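Local atomic coordinates of 2-oxoadipate dioxygenase/decarboxylase (Pseudomonas putida, PDB entry 6W1G), a protein that catalyses the iron(II)-dependent decarboxylation and hydroxylation of 2-oxoadipate to D-2-hydroxyglutarate in D-lysine catabolism. Residues L264-F269 with F292-Q297; Q67-A72 with N225-R230; E36-I41 with D235-G240; V28-T33 with K244-K249. All coordinates share one frame; numbering follows the deposited sequence. Where two conformers were deposited one is given.

In the fold
Interactions 1 and 2 form the buried centre of the group and share the metal site: the first supplies Glu-294, the second His-70 and His-226, and hydrogen bonds of Glu-294 with Thr-228 and of Glu-296 with His-70 tie them together. Both are antiparallel strand pairs, rich in backbone bonds and carrying charged or polar side chains. Interactions 3 and 4 lie further out, at different heights of the same helix 29-48. Interaction 3 is a buried, wholly apolar meeting of two helices, whereas interaction 4 sits at the surface, where a loop adds one apolar patch and a water bridge. Ile-295 and Phe-269 of interaction 1 reach into these outer layers.

Interaction 1: L264-F269 with F292-Q297; sequences LRQTSF and FGEIEQ. With NI (nickel (II) ion), chain B.
Residues Leu-264 to Phe-269 and Phe-292 to Gln-297 pair as antiparallel arms of a buried beta hairpin, formed by strands 264-275 and 288-298. Three hydrogen-bonded pairs, Arg-265 with Gln-297, Thr-267 with Ile-295 and Phe-269 with Gly-293, each give two backbone bonds; the shortest runs from Gly-293 N to Phe-269 O at 2.8 Å. On the face that carries Gln-266, Glu-294 and Glu-296, Glu-294 reaches the metal. Its CG is anti to the backbone N (chi1 -178°), and the chain extends until OE1 binds the nickel ion at 2.1 Å. OE1 is also hydrogen-bonded to Thr-228 OG1, while OE2 accepts from a water that itself binds nickel. On the opposite face the Phe-269 ring folds back over its partner strand, with Gly-293 CA 3.9 Å from the ring centroid in a CH-pi contact. A beta carbon at Gly-293 would run into Phe-269 CZ. An alanine in place of Phe-269 would probably leave a gap over the Gly-293 backbone and take from Leu-34 and Ile-246 the ring they pack on. Further along this face a water links Arg-265 NH1 to Gln-297 OE1; NH1 also forms a salt bridge with Asp-235, and OE1 accepts a hydrogen bond from Ile-234 N. Strand 226-229 flanks the edge of strand 288-298, meeting Ile-295 and Glu-296, while helices 29-48 and 234-240 lie on the face of Ile-295, against which Val-38 and Ile-237 pack.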
loop_
_atom_site.group_PDB
_atom_site.type_symbol
_atom_site.label_atom_id
_atom_site.label_comp_id
_atom_site.label_asym_id
_atom_site.label_seq_id
_atom_site.Cartn_x
_atom_site.Cartn_y
_atom_site.Cartn_z
ATOM N N LEU A 264 8.553 2.320 3.932
ATOM C CA LEU A 264 8.137 1.014 4.395
ATOM C C LEU A 264 9.282 0.042 4.124
ATOM O O LEU A 264 10.179 0.328 3.335
ATOM C CB LEU A 264 6.823 0.566 3.782
ATOM C CG LEU A 264 6.801 0.298 2.290
ATOM C CD1 LEU A 264 7.368 -1.062 1.916
ATOM C CD2 LEU A 264 5.373 0.380 1.779
ATOM N N ARG A 265 9.198 -1.126 4.755
ATOM C CA ARG A 265 10.056 -2.258 4.473
ATOM C C ARG A 265 9.168 -3.425 4.094
ATOM O O ARG A 265 8.054 -3.555 4.615
ATOM C CB ARG A 265 10.867 -2.641 5.680
ATOM C CG ARG A 265 11.733 -1.515 6.216
ATOM C CD ARG A 265 12.625 -1.952 7.382
ATOM N NE ARG A 265 13.764 -2.701 6.866
ATOM C CZ ARG A 265 14.452 -3.622 7.529
ATOM N NH1 ARG A 265 14.124 -3.944 8.763
ATOM N NH2 ARG A 265 15.492 -4.215 6.935
ATOM N N GLN A 266 9.618 -4.253 3.144
ATOM C CA GLN A 266 8.790 -5.360 2.682
ATOM C C GLN A 266 9.642 -6.545 2.224
ATOM O O GLN A 266 10.793 -6.380 1.786
ATOM C CB GLN A 266 7.886 -4.960 1.521
ATOM C CG GLN A 266 8.641 -4.533 0.288
ATOM C CD GLN A 266 7.792 -3.941 -0.853
ATOM O OE1 GLN A 266 6.790 -3.217 -0.648
ATOM N NE2 GLN A 266 8.222 -4.230 -2.071
ATOM N N THR A 267 9.071 -7.739 2.339
ATOM C CA THR A 267 9.694 -8.913 1.722
ATOM C C THR A 267 8.567 -9.857 1.317
ATOM O O THR A 267 7.391 -9.628 1.614
ATOM C CB THR A 267 10.795 -9.570 2.585
ATOM O OG1 THR A 267 11.475 -10.539 1.791
ATOM C CG2 THR A 267 10.250 -10.188 3.814
ATOM N N SER A 268 8.936 -10.903 0.600
ATOM C CA SER A 268 7.995 -11.784 -0.074
ATOM C C SER A 268 8.331 -13.242 0.208
ATOM O O SER A 268 9.420 -13.583 0.698
ATOM C CB SER A 268 7.992 -11.534 -1.611
ATOM O OG SER A 268 9.277 -11.861 -2.126
ATOM N N PHE A 269 7.351 -14.089 -0.096
ATOM C CA PHE A 269 7.516 -15.533 0.093
ATOM C C PHE A 269 6.583 -16.250 -0.861
ATOM O O PHE A 269 5.581 -15.698 -1.327
ATOM C CB PHE A 269 7.202 -15.912 1.541
ATOM C CG PHE A 269 5.825 -15.556 2.019
ATOM C CD1 PHE A 269 5.547 -14.302 2.560
ATOM C CD2 PHE A 269 4.792 -16.479 1.940
ATOM C CE1 PHE A 269 4.279 -13.995 2.982
ATOM C CE2 PHE A 269 3.538 -16.175 2.367
ATOM C CZ PHE A 269 3.280 -14.930 2.902
ATOM N N PHE A 292 2.321 -15.738 -4.631
ATOM C CA PHE A 292 3.297 -15.229 -3.691
ATOM C C PHE A 292 2.646 -14.302 -2.692
ATOM O O PHE A 292 1.712 -13.569 -3.002
ATOM C CB PHE A 292 4.368 -14.460 -4.408
ATOM C CG PHE A 292 5.199 -15.303 -5.316
ATOM C CD1 PHE A 292 6.300 -15.987 -4.834
ATOM C CD2 PHE A 292 4.868 -15.448 -6.660
ATOM C CE1 PHE A 292 7.066 -16.787 -5.685
ATOM C CE2 PHE A 292 5.648 -16.227 -7.493
ATOM C CZ PHE A 292 6.729 -16.904 -7.005
ATOM N N GLY A 293 3.165 -14.313 -1.480
ATOM C CA GLY A 293 2.718 -13.438 -0.421
ATOM C C GLY A 293 3.765 -12.386 -0.114
ATOM O O GLY A 293 4.875 -12.347 -0.642
ATOM N N GLU A 294 3.340 -11.451 0.741
ATOM C CA GLU A 294 4.159 -10.305 1.122
ATOM C C GLU A 294 3.855 -9.910 2.552
ATOM O O GLU A 294 2.743 -10.131 3.078
ATOM C CB GLU A 294 3.864 -9.149 0.161
ATOM C CG GLU A 294 4.658 -7.879 0.380
ATOM C CD GLU A 294 4.328 -6.878 -0.697
ATOM O OE1 GLU A 294 3.279 -6.207 -0.621
ATOM O OE2 GLU A 294 5.105 -6.772 -1.669
ATOM N N ILE A 295 4.842 -9.291 3.185
ATOM C CA ILE A 295 4.709 -8.705 4.515
ATOM C C ILE A 295 5.367 -7.335 4.467
ATOM O O ILE A 295 6.387 -7.152 3.810
ATOM C CB ILE A 295 5.369 -9.635 5.584
ATOM C CG1 ILE A 295 5.227 -9.109 6.981
ATOM C CG2 ILE A 295 6.842 -9.915 5.284
ATOM C CD1 ILE A 295 3.826 -8.981 7.467
ATOM N N GLU A 296 4.805 -6.368 5.215
ATOM C CA GLU A 296 5.363 -5.011 5.241
ATOM C C GLU A 296 5.301 -4.422 6.635
ATOM O O GLU A 296 4.458 -4.787 7.461
ATOM C CB GLU A 296 4.659 -4.076 4.264
ATOM C CG GLU A 296 3.271 -3.587 4.646
ATOM C CD GLU A 296 2.523 -2.825 3.497
ATOM O OE1 GLU A 296 3.171 -2.481 2.521
ATOM O OE2 GLU A 296 1.316 -2.600 3.569
ATOM N N GLN A 297 6.212 -3.479 6.860
ATOM C CA GLN A 297 6.267 -2.649 8.037
ATOM C C GLN A 297 6.237 -1.195 7.534
ATOM O O GLN A 297 7.025 -0.846 6.652
ATOM C CB GLN A 297 7.563 -2.898 8.830
ATOM C CG GLN A 297 7.650 -2.072 10.112
ATOM C CD GLN A 297 8.960 -2.184 10.806
ATOM O OE1 GLN A 297 9.686 -3.190 10.712
ATOM N NE2 GLN A 297 9.282 -1.165 11.562
HETATM NI NI NI B . 2.456 -5.154 -2.200
HETATM O O HOH W 1 12.402 -2.962 10.836
HETATM O O HOH W 2 4.306 -5.299 -3.526
HETATM O O HOH W 3 1.852 -4.039 -3.941
HETATM O O HOH W 4 3.518 -3.428 -1.957
#

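Interaction 2: Q67-A72 with N225-R230; sequences QERHGA and NHLTPR. With NI (nickel (II) ion), chain B.
The imidazole of His-70 carries Thr-228 CB over one face, 3.6 Å from the ring centroid, and that of His-226 carries Ala-72 CB in the same way. Rim meets rim between the two rings, whose planes stand at 83°. Their NE2 atoms come within 3.3 Å of each other because both bind the nickel ion, His-70 NE2 at 2.1 Å and His-226 NE2 at 2.0 Å. The other ring nitrogen of His-70, ND1, is hydrogen-bonded to Glu-296 OE2; with the metal bond this holds the turn of the ring. Backbone bonds between His-70 and Thr-228 hold the antiparallel strands in register. Beyond the strands, Glu-68 OE1 lies at the edge of the Arg-230 guanidinium, in its plane, in a salt bridge of 2.9 Å to NH1, although the carboxylate is turned 77° from that plane. Glu-68 also pairs with Arg-127 and Arg-64, so an alanine here would probably leave Arg-64, Arg-127 and NH1 of Arg-230 without this carboxylate, Arg-230 keeping Glu-61. His-70, His-226 and Glu-294 form the facial triad of two histidines and a carboxylate, three waters filling the other nickel positions; the same residues bind iron(II) in this glyoxalase-clan enzyme.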
loop_
_atom_site.group_PDB
_atom_site.type_symbol
_atom_site.label_atom_id
_atom_site.label_comp_id
_atom_site.label_asym_id
_atom_site.label_seq_id
_atom_site.Cartn_x
_atom_site.Cartn_y
_atom_site.Cartn_z
ATOM N N GLN A 67 -6.305 -4.781 11.481
ATOM C CA GLN A 67 -6.936 -5.088 10.202
ATOM C C GLN A 67 -6.247 -4.445 9.010
ATOM O O GLN A 67 -6.731 -4.584 7.888
ATOM C CB GLN A 67 -8.426 -4.736 10.244
ATOM C CG GLN A 67 -9.191 -5.571 11.284
ATOM C CD GLN A 67 -9.221 -7.044 10.892
ATOM O OE1 GLN A 67 -9.679 -7.388 9.807
ATOM N NE2 GLN A 67 -8.710 -7.905 11.754
ATOM N N GLU A 68 -5.161 -3.746 9.222
ATOM C CA GLU A 68 -4.524 -2.954 8.183
ATOM C C GLU A 68 -3.879 -3.839 7.120
ATOM O O GLU A 68 -3.040 -4.692 7.426
ATOM C CB GLU A 68 -3.500 -2.010 8.802
ATOM C CG GLU A 68 -2.722 -1.237 7.756
ATOM C CD GLU A 68 -2.074 0.038 8.264
ATOM O OE1 GLU A 68 -2.214 0.397 9.470
ATOM O OE2 GLU A 68 -1.383 0.686 7.419
ATOM N N ARG A 69 -4.262 -3.622 5.863
ATOM C CA ARG A 69 -3.774 -4.420 4.762
ATOM C C ARG A 69 -3.677 -3.584 3.500
ATOM O O ARG A 69 -4.275 -2.514 3.378
ATOM C CB ARG A 69 -4.732 -5.578 4.427
ATOM C CG ARG A 69 -4.891 -6.637 5.467
ATOM C CD ARG A 69 -6.097 -7.504 5.201
ATOM N NE ARG A 69 -7.348 -6.880 5.560
ATOM C CZ ARG A 69 -7.971 -7.059 6.711
ATOM N NH1 ARG A 69 -7.440 -7.849 7.661
ATOM N NH2 ARG A 69 -9.101 -6.367 6.874
ATOM N N HIS A 70 -2.922 -4.115 2.532
ATOM C CA HIS A 70 -3.051 -3.666 1.152
ATOM C C HIS A 70 -3.247 -4.875 0.244
ATOM O O HIS A 70 -2.739 -5.957 0.532
ATOM C CB HIS A 70 -1.923 -2.770 0.593
ATOM C CG HIS A 70 -0.651 -3.432 0.189
ATOM N ND1 HIS A 70 0.474 -3.455 0.993
ATOM C CD2 HIS A 70 -0.296 -4.031 -0.974
ATOM C CE1 HIS A 70 1.451 -4.069 0.345
ATOM N NE2 HIS A 70 1.019 -4.434 -0.842
ATOM N N GLY A 71 -3.977 -4.699 -0.841
ATOM C CA GLY A 71 -4.020 -5.678 -1.902
ATOM C C GLY A 71 -3.278 -5.168 -3.109
ATOM O O GLY A 71 -3.001 -3.974 -3.229
ATOM N N ALA A 72 -2.949 -6.089 -4.011
ATOM C CA ALA A 72 -2.334 -5.751 -5.279
ATOM C C ALA A 72 -3.024 -6.567 -6.364
ATOM O O ALA A 72 -3.222 -7.779 -6.195
ATOM C CB ALA A 72 -0.842 -6.110 -5.258
ATOM N N ASN A 225 -3.004 -10.569 -6.393
ATOM C CA ASN A 225 -1.593 -10.885 -6.554
ATOM C C ASN A 225 -0.912 -11.064 -5.211
ATOM O O ASN A 225 -0.026 -11.930 -5.056
ATOM C CB ASN A 225 -0.907 -9.737 -7.285
ATOM C CG ASN A 225 0.539 -9.999 -7.550
ATOM O OD1 ASN A 225 1.392 -9.336 -6.966
ATOM N ND2 ASN A 225 0.844 -10.937 -8.430
ATOM N N HIS A 226 -1.312 -10.264 -4.243
ATOM C CA HIS A 226 -0.993 -10.523 -2.841
ATOM C C HIS A 226 -1.914 -9.638 -2.007
ATOM O O HIS A 226 -2.481 -8.646 -2.479
ATOM C CB HIS A 226 0.480 -10.325 -2.505
ATOM C CG HIS A 226 1.005 -8.982 -2.853
ATOM N ND1 HIS A 226 1.680 -8.728 -4.023
ATOM C CD2 HIS A 226 0.962 -7.793 -2.199
ATOM C CE1 HIS A 226 2.048 -7.460 -4.070
ATOM N NE2 HIS A 226 1.629 -6.864 -2.965
ATOM N N LEU A 227 -2.050 -10.036 -0.750
ATOM C CA LEU A 227 -2.707 -9.266 0.288
ATOM C C LEU A 227 -1.736 -9.202 1.456
ATOM O O LEU A 227 -1.363 -10.253 1.986
ATOM C CB LEU A 227 -3.968 -9.985 0.690
ATOM C CG LEU A 227 -5.065 -9.285 1.304
ATOM C CD1 LEU A 227 -5.473 -7.997 0.924
ATOM C CD2 LEU A 227 -6.184 -10.123 1.721
ATOM N N THR A 228 -1.344 -7.993 1.834
ATOM C CA THR A 228 -0.198 -7.774 2.725
ATOM C C THR A 228 -0.670 -7.177 4.030
ATOM O O THR A 228 -1.215 -6.054 4.032
ATOM C CB THR A 228 0.789 -6.812 2.059
ATOM O OG1 THR A 228 1.164 -7.400 0.818
ATOM C CG2 THR A 228 1.988 -6.579 2.944
ATOM N N PRO A 229 -0.464 -7.887 5.140
ATOM C CA PRO A 229 -0.735 -7.312 6.458
ATOM C C PRO A 229 0.429 -6.454 6.907
ATOM O O PRO A 229 1.541 -6.540 6.388
ATOM C CB PRO A 229 -0.887 -8.537 7.361
ATOM C CG PRO A 229 -0.009 -9.542 6.755
ATOM C CD PRO A 229 0.029 -9.284 5.256
ATOM N N ARG A 230 0.157 -5.631 7.915
ATOM C CA ARG A 230 1.126 -4.717 8.488
ATOM C C ARG A 230 1.667 -5.257 9.810
ATOM O O ARG A 230 0.908 -5.534 10.743
ATOM C CB ARG A 230 0.498 -3.340 8.738
ATOM C CG ARG A 230 1.451 -2.368 9.391
ATOM C CD ARG A 230 0.793 -1.019 9.639
ATOM N NE ARG A 230 1.681 -0.153 10.368
ATOM C CZ ARG A 230 1.369 1.046 10.863
ATOM N NH1 ARG A 230 0.140 1.542 10.716
ATOM N NH2 ARG A 230 2.273 1.751 11.509
HETATM NI NI NI B . 2.456 -5.154 -2.200
HETATM O O HOH W 3 1.852 -4.039 -3.941
HETATM O O HOH W 4 3.518 -3.428 -1.957
HETATM O O HOH W 2 4.306 -5.299 -3.526
#

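Interaction 3: E36-I41 with D235-G240; sequences ELVSEI and DAIQLG
Ile-237 points its side chain between Leu-37 and Val-38, and Ile-41 reaches past it to Ala-236; these five residues carry the meeting of helices 29-48 and 234-240. The short helical segments run at 132° to each other, with axes 10.0 Å apart at closest approach. In Ile-237 a chi1 of -152° sets CG1 roughly anti to the backbone N, and an extended chi2 (159°) carries CD1 on to the other helix. There CG1 lies against Leu-37 CD2 at 3.5 Å, and CD1 reaches Val-38 CG2 at 3.4 Å. Both distances are short for carbon pairs, but Ile-237 was modelled in two conformers, so their tightness is doubtful. Leu-37 and Ile-237 cross obliquely, and the Leu-37 methyl CD2 continues beyond Ile-237 to the backbone of Gly-240, 3.9 Å from its C atom. The absence of a side chain on Gly-240 suits this approach, since a beta carbon there would be tight against Leu-37 CD1. One turn after Leu-37, Ile-41 directs CD1 at Ala-236 CB, 3.6 Å away, with its CG2 methyl also near the same atom. Leu-37 and Ile-41, four residues apart, thus present one side of their helix, and the contact is apolar throughout. The Val-38 side chain is about 13 Å from the nickel ion. The two helices share Ile-295 of strand 288-298, and the arrangement is that of an alpha/beta layer, two helices packed together on one face of a beta hairpin.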
loop_
_atom_site.group_PDB
_atom_site.type_symbol
_atom_site.label_atom_id
_atom_site.label_comp_id
_atom_site.label_asym_id
_atom_site.label_seq_id
_atom_site.Cartn_x
_atom_site.Cartn_y
_atom_site.Cartn_z
ATOM N N GLU A 36 -1.516 -15.007 11.864
ATOM C CA GLU A 36 -1.303 -15.388 13.262
ATOM C C GLU A 36 0.063 -14.923 13.745
ATOM O O GLU A 36 0.205 -14.432 14.865
ATOM C CB GLU A 36 -1.444 -16.909 13.378
ATOM C CG GLU A 36 -2.863 -17.399 13.165
ATOM C CD GLU A 36 -3.022 -18.909 13.189
ATOM O OE1 GLU A 36 -2.016 -19.629 13.021
ATOM O OE2 GLU A 36 -4.171 -19.370 13.365
ATOM N N LEU A 37 1.069 -15.041 12.891
ATOM C CA LEU A 37 2.411 -14.602 13.247
ATOM C C LEU A 37 2.462 -13.087 13.414
ATOM O O LEU A 37 3.081 -12.584 14.340
ATOM C CB LEU A 37 3.362 -15.072 12.168
ATOM C CG LEU A 37 4.843 -14.857 12.429
ATOM C CD1 LEU A 37 5.325 -15.630 13.683
ATOM C CD2 LEU A 37 5.594 -15.312 11.198
ATOM N N VAL A 38 1.777 -12.350 12.544
ATOM C CA VAL A 38 1.748 -10.889 12.631
ATOM C C VAL A 38 1.135 -10.444 13.943
ATOM O O VAL A 38 1.642 -9.532 14.612
ATOM C CB VAL A 38 1.006 -10.294 11.428
ATOM C CG1 VAL A 38 0.738 -8.792 11.640
ATOM C CG2 VAL A 38 1.797 -10.508 10.135
ATOM N N SER A 39 0.029 -11.076 14.328
ATOM C CA SER A 39 -0.615 -10.689 15.574
ATOM C C SER A 39 0.323 -10.907 16.759
ATOM O O SER A 39 0.410 -10.072 17.660
ATOM C CB SER A 39 -1.896 -11.489 15.757
ATOM O OG SER A 39 -2.517 -11.159 16.979
ATOM N N GLU A 40 1.029 -12.038 16.771
ATOM C CA GLU A 40 1.949 -12.322 17.870
ATOM C C GLU A 40 3.103 -11.333 17.901
ATOM O O GLU A 40 3.462 -10.814 18.971
ATOM C CB GLU A 40 2.494 -13.735 17.677
ATOM C CG GLU A 40 3.406 -14.240 18.762
ATOM C CD GLU A 40 3.749 -15.721 18.600
ATOM O OE1 GLU A 40 4.350 -16.091 17.570
ATOM O OE2 GLU A 40 3.407 -16.514 19.499
ATOM N N ILE A 41 3.725 -11.085 16.756
ATOM C CA ILE A 41 4.827 -10.121 16.697
ATOM C C ILE A 41 4.389 -8.732 17.151
ATOM O O ILE A 41 5.107 -8.046 17.905
ATOM C CB ILE A 41 5.462 -10.074 15.303
ATOM C CG1 ILE A 41 6.239 -11.357 15.017
ATOM C CG2 ILE A 41 6.334 -8.842 15.077
ATOM C CD1 ILE A 41 7.442 -11.569 15.875
ATOM N N ASP A 235 11.834 -7.398 10.975
ATOM C CA ASP A 235 12.960 -8.270 11.293
ATOM C C ASP A 235 12.500 -9.437 12.148
ATOM O O ASP A 235 12.913 -10.582 11.951
ATOM C CB ASP A 235 14.028 -7.500 12.059
ATOM C CG ASP A 235 14.696 -6.399 11.241
ATOM O OD1 ASP A 235 14.917 -6.593 10.053
ATOM O OD2 ASP A 235 15.014 -5.336 11.802
ATOM N N ALA A 236 11.649 -9.154 13.121
ATOM C CA ALA A 236 11.111 -10.182 13.985
ATOM C C ALA A 236 10.259 -11.160 13.202
ATOM O O ALA A 236 10.317 -12.373 13.442
ATOM C CB ALA A 236 10.333 -9.562 15.135
ATOM N N ILE A 237 9.443 -10.671 12.274
ATOM C CA ILE A 237 8.618 -11.631 11.567
ATOM C C ILE A 237 9.499 -12.536 10.701
ATOM O O ILE A 237 9.211 -13.717 10.563
ATOM C CB ILE A 237 7.470 -10.939 10.808
ATOM C CG1 ILE A 237 6.338 -11.937 10.707
ATOM C CG2 ILE A 237 7.984 -10.374 9.542
ATOM C CD1 ILE A 237 5.053 -11.290 10.471
ATOM N N GLN A 238 10.556 -11.993 10.084
ATOM C CA GLN A 238 11.446 -12.817 9.261
ATOM C C GLN A 238 12.065 -13.942 10.077
ATOM O O GLN A 238 12.260 -15.035 9.548
ATOM C CB GLN A 238 12.550 -11.981 8.624
ATOM C CG GLN A 238 12.125 -11.236 7.397
ATOM C CD GLN A 238 13.304 -10.657 6.659
ATOM O OE1 GLN A 238 13.985 -9.765 7.156
ATOM N NE2 GLN A 238 13.572 -11.181 5.478
ATOM N N LEU A 239 12.349 -13.693 11.355
ATOM C CA LEU A 239 12.904 -14.715 12.214
ATOM C C LEU A 239 11.887 -15.801 12.561
ATOM O O LEU A 239 12.275 -16.914 12.923
ATOM C CB LEU A 239 13.458 -14.173 13.522
ATOM C CG LEU A 239 14.804 -13.530 13.443
ATOM C CD1 LEU A 239 15.139 -12.895 14.809
ATOM C CD2 LEU A 239 15.886 -14.538 13.087
ATOM N N GLY A 240 10.605 -15.486 12.535
ATOM C CA GLY A 240 9.572 -16.477 12.787
ATOM C C GLY A 240 9.016 -17.214 11.568
ATOM O O GLY A 240 8.411 -18.286 11.765
#

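Interaction 4: V28-T33 with K244-K249; sequences VPLYGT and KGIPPK
Leu-30, near the start of helix 29-48, leans on Ile-246 in a helix-to-loop contact at the protein surface, the loop being the one that leads from helix 234-240 to strand 264-275. The leucine can be followed outward from its backbone. CB already lies 4.0 Å from Ile-246 CG2, and CG follows at 4.1 Å from that same methyl. From CG the two methyls part. CD1 comes to 3.8 Å from Ile-246 CG2, the nearest approach of the two side chains, while CD2 turns to the loop backbone and sits 3.7 Å from Lys-244 O. A single methyl of Ile-246 therefore meets every carbon of the leucine side chain, the two chains sliding past each other in opposite directions. Ile-246 also touches Phe-269, so this small apolar patch joins the helix, through the loop, to strand 264-275. Gly-245, between Lys-244 and Ile-246, has a positive phi of 82°, at which a beta carbon would press on the preceding carbonyl oxygen. One turn further along the helix, Thr-33 CG2 packs against the aliphatic part of Lys-244, 3.8 Å from its CB. The lysine chain bends at chi2 (-63°), keeping CD beside the same threonine methyl, and its amine ends within reach of the helix backbone through one solvent molecule: the water accepts from Lys-244 NZ at 2.8 Å and donates to Thr-33 O at 2.9 Å.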
loop_
_atom_site.group_PDB
_atom_site.type_symbol
_atom_site.label_atom_id
_atom_site.label_comp_id
_atom_site.label_asym_id
_atom_site.label_seq_id
_atom_site.Cartn_x
_atom_site.Cartn_y
_atom_site.Cartn_z
ATOM N N VAL A 28 -5.679 -19.240 0.093
ATOM C CA VAL A 28 -4.250 -19.312 0.361
ATOM C C VAL A 28 -4.061 -19.507 1.862
ATOM O O VAL A 28 -3.842 -18.534 2.621
ATOM C CB VAL A 28 -3.520 -18.056 -0.160
ATOM C CG1 VAL A 28 -2.042 -18.119 0.085
ATOM C CG2 VAL A 28 -3.794 -17.858 -1.642
ATOM N N PRO A 29 -4.077 -20.755 2.350
ATOM C CA PRO A 29 -4.044 -20.978 3.814
ATOM C C PRO A 29 -2.832 -20.380 4.501
ATOM O O PRO A 29 -2.938 -19.971 5.667
ATOM C CB PRO A 29 -4.060 -22.508 3.923
ATOM C CG PRO A 29 -4.634 -22.983 2.713
ATOM C CD PRO A 29 -4.429 -21.971 1.610
ATOM N N LEU A 30 -1.679 -20.307 3.837
ATOM C CA LEU A 30 -0.485 -19.757 4.489
ATOM C C LEU A 30 -0.616 -18.283 4.795
ATOM O O LEU A 30 0.104 -17.787 5.670
ATOM C CB LEU A 30 0.764 -20.099 3.652
ATOM C CG LEU A 30 1.307 -21.529 3.835
ATOM C CD1 LEU A 30 2.324 -21.910 2.768
ATOM C CD2 LEU A 30 1.921 -21.781 5.229
ATOM N N TYR A 31 -1.540 -17.570 4.135
ATOM C CA TYR A 31 -1.854 -16.203 4.537
ATOM C C TYR A 31 -2.462 -16.174 5.934
ATOM O O TYR A 31 -2.143 -15.306 6.743
ATOM C CB TYR A 31 -2.763 -15.557 3.504
ATOM C CG TYR A 31 -3.366 -14.262 3.943
ATOM C CD1 TYR A 31 -2.657 -13.073 3.899
ATOM C CD2 TYR A 31 -4.680 -14.222 4.356
ATOM C CE1 TYR A 31 -3.274 -11.876 4.240
ATOM C CE2 TYR A 31 -5.295 -13.059 4.711
ATOM C CZ TYR A 31 -4.596 -11.870 4.646
ATOM O OH TYR A 31 -5.184 -10.678 5.027
ATOM N N GLY A 32 -3.340 -17.123 6.256
ATOM C CA GLY A 32 -3.815 -17.225 7.618
ATOM C C GLY A 32 -2.707 -17.489 8.625
ATOM O O GLY A 32 -2.703 -16.915 9.727
ATOM N N THR A 33 -1.762 -18.374 8.273
ATOM C CA THR A 33 -0.589 -18.589 9.115
ATOM C C THR A 33 0.174 -17.291 9.319
ATOM O O THR A 33 0.575 -16.978 10.448
ATOM C CB THR A 33 0.268 -19.647 8.437
ATOM O OG1 THR A 33 -0.540 -20.802 8.194
ATOM C CG2 THR A 33 1.439 -20.004 9.314
ATOM N N LYS A 244 7.424 -21.506 9.917
ATOM C CA LYS A 244 6.049 -21.712 9.476
ATOM C C LYS A 244 5.939 -22.110 8.005
ATOM O O LYS A 244 4.835 -22.170 7.486
ATOM C CB LYS A 244 5.216 -20.451 9.767
ATOM C CG LYS A 244 5.077 -20.101 11.254
ATOM C CD LYS A 244 4.341 -21.182 12.014
ATOM C CE LYS A 244 4.341 -20.896 13.511
ATOM N NZ LYS A 244 2.973 -20.584 14.009
ATOM N N GLY A 245 7.063 -22.385 7.332
ATOM C CA GLY A 245 6.999 -22.821 5.946
ATOM C C GLY A 245 6.850 -21.737 4.909
ATOM O O GLY A 245 6.438 -22.027 3.779
ATOM N N ILE A 246 7.155 -20.478 5.249
ATOM C CA ILE A 246 7.075 -19.369 4.303
ATOM C C ILE A 246 8.412 -18.635 4.324
ATOM O O ILE A 246 8.464 -17.441 4.717
ATOM C CB ILE A 246 5.846 -18.483 4.590
ATOM C CG1 ILE A 246 5.674 -18.250 6.100
ATOM C CG2 ILE A 246 4.594 -19.149 4.000
ATOM C CD1 ILE A 246 4.603 -17.203 6.441
ATOM N N PRO A 247 9.535 -19.331 4.059
ATOM C CA PRO A 247 10.827 -18.643 4.162
ATOM C C PRO A 247 10.822 -17.458 3.228
ATOM O O PRO A 247 10.572 -17.614 2.013
ATOM C CB PRO A 247 11.844 -19.691 3.702
ATOM C CG PRO A 247 11.074 -20.644 2.922
ATOM C CD PRO A 247 9.690 -20.687 3.536
ATOM N N PRO A 248 11.104 -16.276 3.727
ATOM C CA PRO A 248 11.030 -15.122 2.838
ATOM C C PRO A 248 12.378 -14.884 2.192
ATOM O O PRO A 248 13.397 -15.463 2.565
ATOM C CB PRO A 248 10.725 -13.975 3.791
ATOM C CG PRO A 248 11.459 -14.352 5.051
ATOM C CD PRO A 248 11.274 -15.868 5.135
ATOM N N LYS A 249 12.357 -14.001 1.213
ATOM C CA LYS A 249 13.595 -13.477 0.688
ATOM C C LYS A 249 14.371 -12.800 1.804
ATOM O O LYS A 249 13.822 -12.009 2.590
ATOM C CB LYS A 249 13.261 -12.490 -0.423
ATOM C CG LYS A 249 12.565 -13.109 -1.648
ATOM C CD LYS A 249 13.452 -14.010 -2.464
ATOM C CE LYS A 249 12.923 -14.062 -3.906
ATOM N NZ LYS A 249 12.978 -15.428 -4.487
HETATM O O HOH W 5 1.531 -18.720 12.536
#